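Local atomic coordinates of proton-dependent oligopeptide transporter family protein (Xanthomonas campestris, PDB entry 6EI3), a protein that probably moves small peptides across the bacterial membrane by coupling their uptake to protons, as a major facilitator superfamily member of the POT family. Residues R366-A377 against L405-T416. Sequence-based numbering, arbitrary orientation.
Sequences RMTSGIAFSGVA and LLTFGEVLVSAT. With 78M ((2S)-2,3-dihydroxypropyl(7Z)-pentadec-7-enoate), chain J; 78M ((2S)-2,3-dihydroxypropyl(7Z)-pentadec-7-enoate), chain F.
Gly370 and Gly409 meet backbone to backbone, their CA atoms 3.9 Å apart, where the axes of 366-377 and 405-416, running roughly antiparallel at 144°, approach to 7.0 Å. With hydrogen alone on both CA atoms, the two backbones touch directly, Gly370 O lying 3.4 Å from Gly409 CA. Beside the crossing, Leu412 fits as a knob among Arg366, Ser369, Gly370 and Phe373, its CB against Arg366 O and Gly370 CA. Val413 flanks the glycines too: CG1 turns to Gly370, whereas CG2, anti to the backbone N, packs 3.8 Å from Met367 CB. In the other direction Phe373 is the knob, set among Leu405, Phe408, Gly409 and Leu412. Phe408 drives its CD2–CE2 edge onto one face of the Phe373 ring in a T-shaped pair, planes at 86°, with CD2 over the ring centre. Leu405 CD2 reaches the rim of the Phe373 ring near its plane, and Leu405 CB touches Ala377 CB at 3.7 Å. Lipid borders the Phe373 side: one monoacylglycerol chain runs past Ser369, Ala372 and Phe373, and the end of another lies at the edge of Phe373, 3.8 Å from CE1 to its C15. Two hydroxyls turn back on their own helices. Ser374 OG, folded back between its own N and carbonyl carbon (chi1 83°), donates to Ile371 O, and Thr416 OG1 donates to Leu412 O at 2.7 Å from above the carbonyl plane. Arg366 meets Thr416 through its aliphatic CD, while its NE bonds Pro361 O. Between 366-377 and 405-416 the contact is thus made by apolar side chains and close backbone packing, without a cross-helix hydrogen bond, an interface whose aromatic flank is shared with bound lipid.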
ATOM      1  N   ARG A 366       1.370 -12.055  15.640  1.00 28.43           N
ATOM      2  CA  ARG A 366       2.131 -10.861  15.256  1.00 27.64           C
ATOM      3  C   ARG A 366       1.193  -9.900  14.525  1.00 30.53           C
ATOM      4  O   ARG A 366       1.163  -8.719  14.843  1.00 30.53           O
ATOM      5  CB  ARG A 366       3.298 -11.228  14.325  1.00 23.91           C
ATOM      6  CG  ARG A 366       4.462 -11.959  15.004  1.00 29.87           C
ATOM      7  CD  ARG A 366       5.546 -12.285  13.971  1.00 30.05           C
ATOM      8  NE  ARG A 366       6.394 -13.377  14.425  1.00 46.86           N
ATOM      9  CZ  ARG A 366       7.495 -13.788  13.801  1.00 67.99           C
ATOM     10  NH1 ARG A 366       7.891 -13.197  12.681  1.00 61.98           N
ATOM     11  NH2 ARG A 366       8.214 -14.787  14.298  1.00 52.07           N
ATOM     12  N   MET A 367       0.395 -10.422  13.579  1.00 26.76           N
ATOM     13  CA  MET A 367      -0.508  -9.597  12.792  1.00 25.22           C
ATOM     14  C   MET A 367      -1.594  -8.925  13.641  1.00 29.67           C
ATOM     15  O   MET A 367      -1.768  -7.713  13.521  1.00 27.55           O
ATOM     16  CB  MET A 367      -1.083 -10.385  11.627  1.00 26.69           C
ATOM     17  CG  MET A 367      -0.036 -10.687  10.544  1.00 28.71           C
ATOM     18  SD  MET A 367      -0.706 -11.756   9.256  1.00 32.22           S
ATOM     19  CE  MET A 367      -1.604 -10.530   8.270  1.00 29.15           C
ATOM     20  N   THR A 368      -2.247  -9.681  14.557  1.00 26.88           N
ATOM     21  CA  THR A 368      -3.274  -9.137  15.467  1.00 27.08           C
ATOM     22  C   THR A 368      -2.656  -8.016  16.316  1.00 31.00           C
ATOM     23  O   THR A 368      -3.221  -6.917  16.388  1.00 29.50           O
ATOM     24  CB  THR A 368      -3.823 -10.271  16.383  1.00 31.67           C
ATOM     25  OG1 THR A 368      -4.204 -11.393  15.581  1.00 27.59           O
ATOM     26  CG2 THR A 368      -4.999  -9.814  17.237  1.00 32.60           C
ATOM     27  N   SER A 369      -1.473  -8.301  16.931  1.00 28.05           N
ATOM     28  CA  SER A 369      -0.723  -7.369  17.777  1.00 28.31           C
ATOM     29  C   SER A 369      -0.320  -6.128  16.998  1.00 33.11           C
ATOM     30  O   SER A 369      -0.342  -5.036  17.555  1.00 34.33           O
ATOM     31  CB  SER A 369       0.520  -8.042  18.354  1.00 31.93           C
ATOM     32  OG  SER A 369       0.190  -9.179  19.138  1.00 34.89           O
ATOM     33  N   GLY A 370       0.016  -6.311  15.724  1.00 28.77           N
ATOM     34  CA  GLY A 370       0.426  -5.249  14.814  1.00 28.75           C
ATOM     35  C   GLY A 370      -0.673  -4.245  14.532  1.00 32.20           C
ATOM     36  O   GLY A 370      -0.409  -3.043  14.519  1.00 30.23           O
ATOM     37  N   ILE A 371      -1.915  -4.733  14.319  1.00 28.21           N
ATOM     38  CA  ILE A 371      -3.066  -3.853  14.058  1.00 27.48           C
ATOM     39  C   ILE A 371      -3.372  -3.068  15.336  1.00 32.36           C
ATOM     40  O   ILE A 371      -3.595  -1.862  15.274  1.00 31.48           O
ATOM     41  CB  ILE A 371      -4.290  -4.643  13.549  1.00 30.19           C
ATOM     42  CG1 ILE A 371      -3.941  -5.468  12.286  1.00 29.20           C
ATOM     43  CG2 ILE A 371      -5.509  -3.718  13.310  1.00 28.97           C
ATOM     44  CD1 ILE A 371      -5.009  -6.540  11.932  1.00 24.38           C
ATOM     45  N   ALA A 372      -3.335  -3.756  16.489  1.00 30.44           N
ATOM     46  CA  ALA A 372      -3.580  -3.180  17.806  1.00 31.24           C
ATOM     47  C   ALA A 372      -2.574  -2.043  18.129  1.00 33.48           C
ATOM     48  O   ALA A 372      -3.004  -0.962  18.540  1.00 31.29           O
ATOM     49  CB  ALA A 372      -3.529  -4.269  18.864  1.00 32.59           C
ATOM     50  N   PHE A 373      -1.260  -2.262  17.877  1.00 30.70           N
ATOM     51  CA  PHE A 373      -0.228  -1.247  18.105  1.00 31.11           C
ATOM     52  C   PHE A 373      -0.388  -0.016  17.220  1.00 32.06           C
ATOM     53  O   PHE A 373      -0.098   1.089  17.685  1.00 30.91           O
ATOM     54  CB  PHE A 373       1.188  -1.818  18.008  1.00 34.36           C
ATOM     55  CG  PHE A 373       1.685  -2.328  19.342  1.00 38.50           C
ATOM     56  CD1 PHE A 373       2.181  -1.450  20.302  1.00 42.82           C
ATOM     57  CD2 PHE A 373       1.647  -3.683  19.644  1.00 42.00           C
ATOM     58  CE1 PHE A 373       2.628  -1.921  21.542  1.00 44.64           C
ATOM     59  CE2 PHE A 373       2.114  -4.155  20.874  1.00 46.53           C
ATOM     60  CZ  PHE A 373       2.591  -3.270  21.820  1.00 44.99           C
ATOM     61  N   SER A 374      -0.916  -0.182  15.985  1.00 27.90           N
ATOM     62  CA  SER A 374      -1.182   0.955  15.104  1.00 27.26           C
ATOM     63  C   SER A 374      -2.336   1.786  15.745  1.00 30.63           C
ATOM     64  O   SER A 374      -2.297   3.010  15.702  1.00 30.73           O
ATOM     65  CB  SER A 374      -1.492   0.503  13.676  1.00 29.26           C
ATOM     66  OG  SER A 374      -2.846   0.108  13.481  1.00 37.93           O
ATOM     67  N   GLY A 375      -3.266   1.110  16.416  1.00 25.94           N
ATOM     68  CA  GLY A 375      -4.345   1.754  17.167  1.00 26.16           C
ATOM     69  C   GLY A 375      -3.791   2.560  18.335  1.00 29.93           C
ATOM     70  O   GLY A 375      -4.176   3.714  18.532  1.00 30.21           O
ATOM     71  N   VAL A 376      -2.825   1.984  19.067  1.00 26.22           N
ATOM     72  CA  VAL A 376      -2.146   2.631  20.206  1.00 27.11           C
ATOM     73  C   VAL A 376      -1.393   3.890  19.728  1.00 30.71           C
ATOM     74  O   VAL A 376      -1.441   4.914  20.403  1.00 31.59           O
ATOM     75  CB  VAL A 376      -1.241   1.629  20.994  1.00 31.93           C
ATOM     76  CG1 VAL A 376      -0.543   2.301  22.187  1.00 32.42           C
ATOM     77  CG2 VAL A 376      -2.052   0.429  21.477  1.00 32.35           C
ATOM     78  N   ALA A 377      -0.761   3.828  18.534  1.00 26.75           N
ATOM     79  CA  ALA A 377      -0.046   4.950  17.913  1.00 25.58           C
ATOM     80  C   ALA A 377      -1.010   6.111  17.704  1.00 30.76           C
ATOM     81  O   ALA A 377      -0.669   7.257  17.990  1.00 30.91           O
ATOM     82  CB  ALA A 377       0.544   4.524  16.574  1.00 25.07           C
ATOM     83  N   LEU A 405       5.436   3.507  17.910  1.00 28.29           N
ATOM     84  CA  LEU A 405       4.299   2.608  18.065  1.00 27.37           C
ATOM     85  C   LEU A 405       3.812   2.097  16.720  1.00 28.90           C
ATOM     86  O   LEU A 405       3.675   0.881  16.550  1.00 26.24           O
ATOM     87  CB  LEU A 405       3.158   3.289  18.851  1.00 27.44           C
ATOM     88  CG  LEU A 405       3.453   3.591  20.334  1.00 32.95           C
ATOM     89  CD1 LEU A 405       2.537   4.665  20.858  1.00 32.48           C
ATOM     90  CD2 LEU A 405       3.375   2.309  21.211  1.00 36.77           C
ATOM     91  N   LEU A 406       3.620   3.020  15.744  1.00 26.56           N
ATOM     92  CA  LEU A 406       3.136   2.669  14.400  1.00 25.61           C
ATOM     93  C   LEU A 406       4.110   1.774  13.609  1.00 25.77           C
ATOM     94  O   LEU A 406       3.657   0.853  12.932  1.00 23.04           O
ATOM     95  CB  LEU A 406       2.751   3.922  13.594  1.00 25.02           C
ATOM     96  CG  LEU A 406       2.273   3.706  12.140  1.00 29.09           C
ATOM     97  CD1 LEU A 406       0.918   2.961  12.078  1.00 28.29           C
ATOM     98  CD2 LEU A 406       2.219   5.011  11.389  1.00 29.56           C
ATOM     99  N   THR A 407       5.427   2.080  13.675  1.00 22.48           N
ATOM    100  CA  THR A 407       6.461   1.314  12.985  1.00 22.85           C
ATOM    101  C   THR A 407       6.604  -0.064  13.612  1.00 28.22           C
ATOM    102  O   THR A 407       6.839  -1.041  12.883  1.00 27.25           O
ATOM    103  CB  THR A 407       7.771   2.092  12.873  1.00 27.99           C
ATOM    104  OG1 THR A 407       7.453   3.364  12.297  1.00 26.98           O
ATOM    105  CG2 THR A 407       8.780   1.372  11.965  1.00 26.26           C
ATOM    106  N   PHE A 408       6.412  -0.147  14.957  1.00 25.55           N
ATOM    107  CA  PHE A 408       6.395  -1.432  15.660  1.00 26.38           C
ATOM    108  C   PHE A 408       5.220  -2.256  15.101  1.00 31.03           C
ATOM    109  O   PHE A 408       5.414  -3.415  14.720  1.00 31.69           O
ATOM    110  CB  PHE A 408       6.286  -1.257  17.194  1.00 28.66           C
ATOM    111  CG  PHE A 408       6.426  -2.543  17.981  1.00 30.99           C
ATOM    112  CD1 PHE A 408       7.577  -3.324  17.879  1.00 34.33           C
ATOM    113  CD2 PHE A 408       5.442  -2.936  18.882  1.00 33.82           C
ATOM    114  CE1 PHE A 408       7.719  -4.500  18.634  1.00 35.58           C
ATOM    115  CE2 PHE A 408       5.581  -4.116  19.628  1.00 36.70           C
ATOM    116  CZ  PHE A 408       6.716  -4.884  19.499  1.00 34.65           C
ATOM    117  N   GLY A 409       4.054  -1.621  14.958  1.00 27.84           N
ATOM    118  CA  GLY A 409       2.885  -2.268  14.374  1.00 27.28           C
ATOM    119  C   GLY A 409       3.151  -2.746  12.957  1.00 29.97           C
ATOM    120  O   GLY A 409       2.854  -3.895  12.625  1.00 30.38           O
ATOM    121  N   GLU A 410       3.770  -1.884  12.129  1.00 25.56           N
ATOM    122  CA  GLU A 410       4.132  -2.188  10.739  1.00 25.36           C
ATOM    123  C   GLU A 410       5.000  -3.447  10.634  1.00 28.78           C
ATOM    124  O   GLU A 410       4.672  -4.334   9.855  1.00 26.91           O
ATOM    125  CB  GLU A 410       4.857  -1.000  10.093  1.00 26.61           C
ATOM    126  CG  GLU A 410       5.344  -1.300   8.683  1.00 33.70           C
ATOM    127  CD  GLU A 410       6.333  -0.331   8.070  1.00 45.95           C
ATOM    128  OE1 GLU A 410       6.804   0.592   8.773  1.00 35.45           O
ATOM    129  OE2 GLU A 410       6.620  -0.487   6.865  1.00 41.58           O
ATOM    130  N   VAL A 411       6.092  -3.519  11.421  1.00 24.77           N
ATOM    131  CA  VAL A 411       7.010  -4.665  11.458  1.00 26.14           C
ATOM    132  C   VAL A 411       6.250  -5.955  11.867  1.00 30.92           C
ATOM    133  O   VAL A 411       6.511  -7.022  11.305  1.00 30.96           O
ATOM    134  CB  VAL A 411       8.241  -4.360  12.375  1.00 31.16           C
ATOM    135  CG1 VAL A 411       9.001  -5.623  12.738  1.00 33.07           C
ATOM    136  CG2 VAL A 411       9.179  -3.339  11.720  1.00 30.30           C
ATOM    137  N   LEU A 412       5.265  -5.825  12.770  1.00 27.07           N
ATOM    138  CA  LEU A 412       4.449  -6.947  13.238  1.00 27.70           C
ATOM    139  C   LEU A 412       3.393  -7.401  12.215  1.00 33.18           C
ATOM    140  O   LEU A 412       3.163  -8.602  12.102  1.00 33.71           O
ATOM    141  CB  LEU A 412       3.755  -6.611  14.565  1.00 27.84           C
ATOM    142  CG  LEU A 412       4.601  -6.546  15.837  1.00 33.52           C
ATOM    143  CD1 LEU A 412       3.783  -5.926  16.984  1.00 33.87           C
ATOM    144  CD2 LEU A 412       5.080  -7.933  16.266  1.00 35.00           C
ATOM    145  N   VAL A 413       2.719  -6.474  11.505  1.00 29.00           N
ATOM    146  CA  VAL A 413       1.657  -6.941  10.604  1.00 29.09           C
ATOM    147  C   VAL A 413       2.074  -6.894   9.109  1.00 33.82           C
ATOM    148  O   VAL A 413       1.822  -7.861   8.381  1.00 31.57           O
ATOM    149  CB  VAL A 413       0.271  -6.269  10.881  1.00 32.29           C
ATOM    150  CG1 VAL A 413       0.301  -4.756  10.704  1.00 30.51           C
ATOM    151  CG2 VAL A 413      -0.855  -6.906  10.053  1.00 32.41           C
ATOM    152  N   SER A 414       2.674  -5.781   8.659  1.00 31.82           N
ATOM    153  CA  SER A 414       3.049  -5.583   7.258  1.00 31.25           C
ATOM    154  C   SER A 414       4.143  -6.512   6.800  1.00 36.13           C
ATOM    155  O   SER A 414       3.967  -7.151   5.762  1.00 37.22           O
ATOM    156  CB  SER A 414       3.401  -4.125   6.976  1.00 31.73           C
ATOM    157  OG  SER A 414       3.545  -3.934   5.582  1.00 33.24           O
ATOM    158  N   ALA A 415       5.232  -6.649   7.585  1.00 31.97           N
ATOM    159  CA  ALA A 415       6.324  -7.567   7.255  1.00 32.55           C
ATOM    160  C   ALA A 415       5.895  -9.060   7.347  1.00 38.77           C
ATOM    161  O   ALA A 415       6.409  -9.883   6.604  1.00 41.57           O
ATOM    162  CB  ALA A 415       7.518  -7.303   8.160  1.00 33.70           C
ATOM    163  N   THR A 416       4.943  -9.390   8.238  1.00 33.77           N
ATOM    164  CA  THR A 416       4.429 -10.744   8.455  1.00 33.97           C
ATOM    165  C   THR A 416       3.362 -11.178   7.429  1.00 39.25           C
ATOM    166  O   THR A 416       3.355 -12.339   7.018  1.00 38.61           O
ATOM    167  CB  THR A 416       3.830 -10.825   9.858  1.00 39.01           C
ATOM    168  OG1 THR A 416       4.762 -10.305  10.801  1.00 33.78           O
ATOM    169  CG2 THR A 416       3.435 -12.234  10.250  1.00 39.71           C
TER
HETATM  170  O21 78M J 609      -3.949 -21.483  18.430  1.00 94.87           O
HETATM  171  C20 78M J 609      -4.274 -20.501  17.457  1.00 92.50           C
HETATM  172  C18 78M J 609      -4.556 -19.165  18.105  1.00 90.44           C
HETATM  173  O19 78M J 609      -5.608 -19.309  19.066  1.00 93.12           O
HETATM  174  C17 78M J 609      -4.910 -18.100  17.095  1.00 86.01           C
HETATM  175  O2  78M J 609      -5.140 -16.878  17.839  1.00 83.17           O
HETATM  176  C1  78M J 609      -4.617 -15.744  17.356  1.00 78.59           C
HETATM  177  O1  78M J 609      -3.890 -15.692  16.398  1.00 78.04           O
HETATM  178  C2  78M J 609      -5.062 -14.554  18.159  1.00 74.06           C
HETATM  179  C3  78M J 609      -3.956 -13.533  18.383  1.00 67.86           C
HETATM  180  C4  78M J 609      -4.187 -12.629  19.576  1.00 66.08           C
HETATM  181  C5  78M J 609      -2.932 -11.880  19.982  1.00 67.63           C
HETATM  182  C6  78M J 609      -3.148 -10.813  21.052  1.00 71.19           C
HETATM  183  C7  78M J 609      -1.842 -10.247  21.535  1.00 73.27           C
HETATM  184  C8  78M J 609      -1.613  -9.065  22.102  1.00 74.86           C
HETATM  185  C9  78M J 609      -2.605  -7.974  22.410  1.00 75.23           C
HETATM  186  C10 78M J 609      -2.537  -6.802  21.425  1.00 73.69           C
HETATM  187  C11 78M J 609      -1.421  -5.781  21.681  1.00 73.62           C
HETATM  188  C12 78M J 609      -1.696  -4.736  22.764  1.00 74.94           C
HETATM  189  C13 78M J 609      -2.851  -3.785  22.471  1.00 74.74           C
HETATM  190  C15 78M J 609      -4.614  -2.256  23.425  1.00 75.63           C
HETATM  191  C14 78M J 609      -3.274  -2.919  23.641  1.00 75.80           C
HETATM  192  O21 78M F 605       1.914  18.828  27.804  1.00 91.69           O
HETATM  193  C20 78M F 605       1.031  17.835  27.300  1.00 90.09           C
HETATM  194  C18 78M F 605       1.297  16.502  27.959  1.00 89.53           C
HETATM  195  O19 78M F 605       2.618  16.047  27.656  1.00 89.14           O
HETATM  196  C17 78M F 605       0.257  15.453  27.629  1.00 88.30           C
HETATM  197  O2  78M F 605       0.491  14.910  26.305  1.00 85.21           O
HETATM  198  C1  78M F 605       1.057  13.698  26.217  1.00 84.15           C
HETATM  199  O1  78M F 605       1.648  13.166  27.123  1.00 88.10           O
HETATM  200  C2  78M F 605       0.844  13.090  24.861  1.00 78.33           C
HETATM  201  C3  78M F 605       1.535  11.741  24.675  1.00 74.24           C
HETATM  202  C4  78M F 605       0.578  10.609  24.344  1.00 71.25           C
HETATM  203  C5  78M F 605       0.179   9.727  25.517  1.00 69.73           C
HETATM  204  C6  78M F 605      -0.912   8.713  25.171  1.00 68.18           C
HETATM  205  C7  78M F 605      -0.479   7.289  25.315  1.00 67.48           C
HETATM  206  C8  78M F 605       0.090   6.540  24.386  1.00 66.83           C
HETATM  207  C9  78M F 605       0.525   5.112  24.526  1.00 67.28           C
HETATM  208  C10 78M F 605       1.691   4.911  25.503  1.00 69.39           C
HETATM  209  C11 78M F 605       1.807   3.497  26.058  1.00 71.76           C
HETATM  210  C12 78M F 605       2.582   2.523  25.183  1.00 71.98           C
HETATM  211  C13 78M F 605       2.423   1.071  25.596  1.00 73.28           C
HETATM  212  C15 78M F 605       3.076  -1.335  25.222  1.00 75.61           C
HETATM  213  C14 78M F 605       3.277   0.102  24.800  1.00 73.81           C